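Local coordinates for protein shikimate kinase (Bacteroides thetaiotaomicron, PDB 3VAA) that probably phosphorylates the 3-hydroxyl group of shikimate with ATP, a magnesium-dependent step on the pathway to chorismate and the aromatic amino acids, at residues N116-H127 with Y168-D178. Numbering follows the deposited sequence.
Sequences NRTGKTVFLNVH and YTQAQYIFNAD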
loop_
_atom_site.group_PDB
_atom_site.type_symbol
_atom_site.label_atom_id
_atom_site.label_comp_id
_atom_site.label_asym_id
_atom_site.label_seq_id
_atom_site.Cartn_x
_atom_site.Cartn_y
_atom_site.Cartn_z
ATOM N N ASN A 116 -6.502 -2.829 11.505
ATOM C CA ASN A 116 -7.247 -4.067 11.730
ATOM C C ASN A 116 -8.568 -3.831 12.489
ATOM O O ASN A 116 -9.590 -4.422 12.151
ATOM C CB ASN A 116 -6.381 -5.129 12.445
ATOM C CG ASN A 116 -5.492 -5.923 11.481
ATOM O OD1 ASN A 116 -5.862 -6.161 10.334
ATOM N ND2 ASN A 116 -4.363 -6.408 11.981
ATOM N N ARG A 117 -8.539 -2.965 13.498
ATOM C CA ARG A 117 -9.730 -2.660 14.307
ATOM C C ARG A 117 -10.768 -1.803 13.603
ATOM O O ARG A 117 -11.957 -1.907 13.909
ATOM C CB ARG A 117 -9.361 -1.906 15.587
ATOM C CG ARG A 117 -8.490 -2.646 16.568
ATOM C CD ARG A 117 -8.545 -1.972 17.957
ATOM N NE ARG A 117 -8.212 -0.547 17.930
ATOM C CZ ARG A 117 -6.989 -0.045 18.094
ATOM N NH1 ARG A 117 -5.943 -0.842 18.285
ATOM N NH2 ARG A 117 -6.808 1.270 18.055
ATOM N N THR A 118 -10.340 -0.956 12.675
ATOM C CA THR A 118 -11.257 -0.001 12.036
ATOM C C THR A 118 -11.759 -0.351 10.634
ATOM O O THR A 118 -12.738 0.235 10.183
ATOM C CB THR A 118 -10.670 1.415 12.002
ATOM O OG1 THR A 118 -9.440 1.424 11.262
ATOM C CG2 THR A 118 -10.410 1.917 13.430
ATOM N N GLY A 119 -11.120 -1.302 9.958
ATOM C CA GLY A 119 -11.557 -1.694 8.633
ATOM C C GLY A 119 -10.967 -3.025 8.235
ATOM O O GLY A 119 -10.240 -3.630 9.016
ATOM N N LYS A 120 -11.315 -3.484 7.037
ATOM C CA LYS A 120 -10.823 -4.754 6.510
ATOM C C LYS A 120 -9.464 -4.439 5.936
ATOM O O LYS A 120 -9.357 -3.715 4.937
ATOM C CB LYS A 120 -11.750 -5.307 5.422
ATOM C CG LYS A 120 -13.138 -5.749 5.910
ATOM C CD LYS A 120 -14.033 -6.149 4.726
ATOM C CE LYS A 120 -15.405 -6.709 5.166
ATOM N NZ LYS A 120 -15.294 -8.058 5.786
ATOM N N THR A 121 -8.435 -5.019 6.536
ATOM C CA THR A 121 -7.060 -4.747 6.164
ATOM C C THR A 121 -6.471 -5.893 5.358
ATOM O O THR A 121 -6.508 -7.040 5.758
ATOM C CB THR A 121 -6.249 -4.414 7.442
ATOM O OG1 THR A 121 -6.891 -3.299 8.089
ATOM C CG2 THR A 121 -4.805 -4.047 7.115
ATOM N N VAL A 122 -5.948 -5.556 4.179
ATOM C CA VAL A 122 -5.408 -6.533 3.260
ATOM C C VAL A 122 -3.930 -6.295 2.980
ATOM O O VAL A 122 -3.513 -5.154 2.716
ATOM C CB VAL A 122 -6.155 -6.439 1.891
ATOM C CG1 VAL A 122 -5.737 -7.553 0.958
ATOM C CG2 VAL A 122 -7.660 -6.455 2.079
ATOM N N PHE A 123 -3.134 -7.355 3.077
ATOM C CA PHE A 123 -1.748 -7.292 2.636
ATOM C C PHE A 123 -1.661 -7.857 1.225
ATOM O O PHE A 123 -2.028 -9.027 1.002
ATOM C CB PHE A 123 -0.847 -8.037 3.585
ATOM C CG PHE A 123 0.522 -8.334 3.048
ATOM C CD1 PHE A 123 1.250 -7.383 2.357
ATOM C CD2 PHE A 123 1.121 -9.556 3.324
ATOM C CE1 PHE A 123 2.517 -7.666 1.883
ATOM C CE2 PHE A 123 2.391 -9.845 2.862
ATOM C CZ PHE A 123 3.092 -8.899 2.143
ATOM N N LEU A 124 -1.221 -7.022 0.279
ATOM C CA LEU A 124 -0.992 -7.458 -1.102
ATOM C C LEU A 124 0.364 -8.135 -1.138
ATOM O O LEU A 124 1.410 -7.482 -1.200
ATOM C CB LEU A 124 -1.022 -6.301 -2.111
ATOM C CG LEU A 124 -2.404 -5.773 -2.490
ATOM C CD1 LEU A 124 -3.120 -5.173 -1.297
ATOM C CD2 LEU A 124 -2.272 -4.744 -3.644
ATOM N N ASN A 125 0.327 -9.456 -1.029
ATOM C CA ASN A 125 1.497 -10.284 -1.031
ATOM C C ASN A 125 1.918 -10.554 -2.462
ATOM O O ASN A 125 1.163 -11.142 -3.236
ATOM C CB ASN A 125 1.156 -11.606 -0.311
ATOM C CG ASN A 125 2.311 -12.599 -0.310
ATOM O OD1 ASN A 125 3.476 -12.216 -0.199
ATOM N ND2 ASN A 125 1.982 -13.873 -0.409
ATOM N N VAL A 126 3.117 -10.104 -2.791
ATOM C CA VAL A 126 3.673 -10.244 -4.143
ATOM C C VAL A 126 5.071 -10.851 -4.068
ATOM O O VAL A 126 5.930 -10.399 -3.326
ATOM C CB VAL A 126 3.673 -8.906 -4.863
ATOM C CG1 VAL A 126 4.301 -9.026 -6.291
ATOM C CG2 VAL A 126 2.226 -8.364 -4.963
ATOM N N HIS A 127 5.270 -11.899 -4.848
ATOM C CA HIS A 127 6.528 -12.608 -4.883
ATOM C C HIS A 127 7.630 -11.664 -5.343
ATOM O O HIS A 127 7.417 -10.840 -6.225
ATOM C CB HIS A 127 6.423 -13.790 -5.846
ATOM C CG HIS A 127 7.528 -14.792 -5.703
ATOM N ND1 HIS A 127 8.749 -14.647 -6.327
ATOM C CD2 HIS A 127 7.589 -15.962 -5.022
ATOM C CE1 HIS A 127 9.515 -15.685 -6.037
ATOM N NE2 HIS A 127 8.837 -16.498 -5.245
ATOM N N TYR A 168 3.472 -6.453 7.773
ATOM C CA TYR A 168 2.535 -6.759 6.702
ATOM C C TYR A 168 1.723 -8.014 6.994
ATOM O O TYR A 168 0.507 -8.048 6.753
ATOM C CB TYR A 168 3.228 -6.962 5.354
ATOM C CG TYR A 168 3.905 -5.767 4.730
ATOM C CD1 TYR A 168 3.593 -4.447 5.091
ATOM C CD2 TYR A 168 4.805 -5.955 3.701
ATOM C CE1 TYR A 168 4.215 -3.371 4.466
ATOM C CE2 TYR A 168 5.408 -4.872 3.047
ATOM C CZ TYR A 168 5.117 -3.595 3.436
ATOM O OH TYR A 168 5.751 -2.550 2.800
ATOM N N THR A 169 2.383 -9.036 7.529
ATOM C CA THR A 169 1.708 -10.317 7.797
ATOM C C THR A 169 0.685 -10.286 8.949
ATOM O O THR A 169 0.034 -11.281 9.218
ATOM C CB THR A 169 2.740 -11.450 7.978
ATOM O OG1 THR A 169 3.605 -11.161 9.089
ATOM C CG2 THR A 169 3.564 -11.625 6.703
ATOM N N GLN A 170 0.563 -9.155 9.638
ATOM C CA GLN A 170 -0.436 -8.998 10.691
ATOM C C GLN A 170 -1.787 -8.574 10.110
ATOM O O GLN A 170 -2.780 -8.520 10.830
ATOM C CB GLN A 170 0.008 -7.959 11.723
ATOM C CG GLN A 170 1.278 -8.280 12.457
ATOM C CD GLN A 170 1.736 -7.123 13.354
ATOM O OE1 GLN A 170 0.937 -6.257 13.739
ATOM N NE2 GLN A 170 3.026 -7.103 13.684
ATOM N N ALA A 171 -1.822 -8.261 8.816
ATOM C CA ALA A 171 -3.067 -7.904 8.160
ATOM C C ALA A 171 -4.081 -9.042 8.311
ATOM O O ALA A 171 -3.725 -10.217 8.217
ATOM C CB ALA A 171 -2.819 -7.620 6.666
ATOM N N GLN A 172 -5.340 -8.692 8.559
ATOM C CA GLN A 172 -6.386 -9.707 8.670
ATOM C C GLN A 172 -6.450 -10.578 7.431
ATOM O O GLN A 172 -6.636 -11.798 7.530
ATOM C CB GLN A 172 -7.759 -9.073 8.888
ATOM C CG GLN A 172 -8.858 -10.134 8.998
ATOM C CD GLN A 172 -10.241 -9.576 9.251
ATOM O OE1 GLN A 172 -10.465 -8.366 9.208
ATOM N NE2 GLN A 172 -11.189 -10.473 9.508
ATOM N N TYR A 173 -6.293 -9.961 6.256
ATOM C CA TYR A 173 -6.371 -10.682 4.999
ATOM C C TYR A 173 -5.061 -10.620 4.237
ATOM O O TYR A 173 -4.440 -9.557 4.164
ATOM C CB TYR A 173 -7.453 -10.080 4.109
ATOM C CG TYR A 173 -8.832 -10.070 4.700
ATOM C CD1 TYR A 173 -9.641 -11.202 4.650
ATOM C CD2 TYR A 173 -9.351 -8.918 5.278
ATOM C CE1 TYR A 173 -10.919 -11.186 5.188
ATOM C CE2 TYR A 173 -10.622 -8.892 5.805
ATOM C CZ TYR A 173 -11.401 -10.030 5.756
ATOM O OH TYR A 173 -12.671 -10.004 6.275
ATOM N N ILE A 174 -4.642 -11.758 3.683
ATOM C CA ILE A 174 -3.426 -11.827 2.874
ATOM C C ILE A 174 -3.868 -12.277 1.477
ATOM O O ILE A 174 -4.447 -13.353 1.303
ATOM C CB ILE A 174 -2.335 -12.726 3.492
ATOM C CG1 ILE A 174 -1.920 -12.194 4.882
ATOM C CG2 ILE A 174 -1.091 -12.781 2.583
ATOM C CD1 ILE A 174 -0.810 -13.003 5.559
ATOM N N PHE A 175 -3.593 -11.439 0.491
ATOM C CA PHE A 175 -4.022 -11.650 -0.875
ATOM C C PHE A 175 -2.842 -11.663 -1.835
ATOM O O PHE A 175 -2.000 -10.778 -1.816
ATOM C CB PHE A 175 -4.996 -10.536 -1.262
ATOM C CG PHE A 175 -5.555 -10.637 -2.665
ATOM C CD1 PHE A 175 -6.597 -11.518 -2.947
ATOM C CD2 PHE A 175 -5.099 -9.808 -3.671
ATOM C CE1 PHE A 175 -7.137 -11.590 -4.227
ATOM C CE2 PHE A 175 -5.638 -9.872 -4.950
ATOM C CZ PHE A 175 -6.664 -10.777 -5.223
ATOM N N ASN A 176 -2.791 -12.678 -2.685
ATOM C CA ASN A 176 -1.735 -12.756 -3.703
ATOM C C ASN A 176 -2.057 -11.788 -4.839
ATOM O O ASN A 176 -3.072 -11.929 -5.544
ATOM C CB ASN A 176 -1.554 -14.201 -4.187
ATOM C CG ASN A 176 -0.522 -14.331 -5.294
ATOM O OD1 ASN A 176 -0.524 -13.558 -6.254
ATOM N ND2 ASN A 176 0.350 -15.344 -5.182
ATOM N N ALA A 177 -1.189 -10.792 -5.006
ATOM C CA ALA A 177 -1.383 -9.749 -5.983
ATOM C C ALA A 177 -0.365 -9.853 -7.134
ATOM O O ALA A 177 -0.040 -8.850 -7.763
ATOM C CB ALA A 177 -1.298 -8.375 -5.279
ATOM N N ASP A 178 0.118 -11.078 -7.394
ATOM C CA ASP A 178 1.101 -11.331 -8.463
ATOM C C ASP A 178 0.585 -10.993 -9.842
ATOM O O ASP A 178 1.375 -10.627 -10.718
ATOM C CB ASP A 178 1.510 -12.810 -8.528
ATOM C CG ASP A 178 2.386 -13.254 -7.363
ATOM O OD1 ASP A 178 2.998 -12.390 -6.710
ATOM O OD2 ASP A 178 2.479 -14.491 -7.132
HETATM O O HOH W 1 -8.898 -6.270 9.176
#
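Strands 120-125 and 173-176 run parallel, 34° apart in direction, and pair through five backbone hydrogen bonds, from Tyr173 N to Thr121 O through to Ala177 N to Asn125 O. This is the edge of the five-stranded parallel sheet of a P-loop kinase, order 2-3-1-4-5, with 173-176 outermost and strand 27-31 flanking 120-125 on its other side. The Phe123 ring packs against the type I beta turn Tyr168-Ala171: with CG anti to the backbone N (chi1 165°), it takes Tyr168 CB over the centre of one face, a CH-pi contact 3.5 Å from the centroid, and Phe123 CB meets Ala171 CB at 3.7 Å. The hydroxyl of Tyr168 hydrogen-bonds to Gly103 O, of a residue predicted to bind shikimate. On the opposite sheet face Val122 CG1 lies against Phe175 CB (3.8 Å), both side chains heading for helix 183-196. At one end the Asn116 amide holds the backbone of 170-172 twice, ND2 giving a bond to Gln170 O (2.9 Å) and OD1 receiving one from Gln172 N (3.1 Å). At the other, Asn176 OD1 accepts from Asp178 N, an Asx turn, and Asn176 ND2 donates to Asp178 OD2 from above the carboxylate plane; Asp178 OD1 accepts a hydrogen bond from His127 N through its syn lone pair, at 3.0 Å.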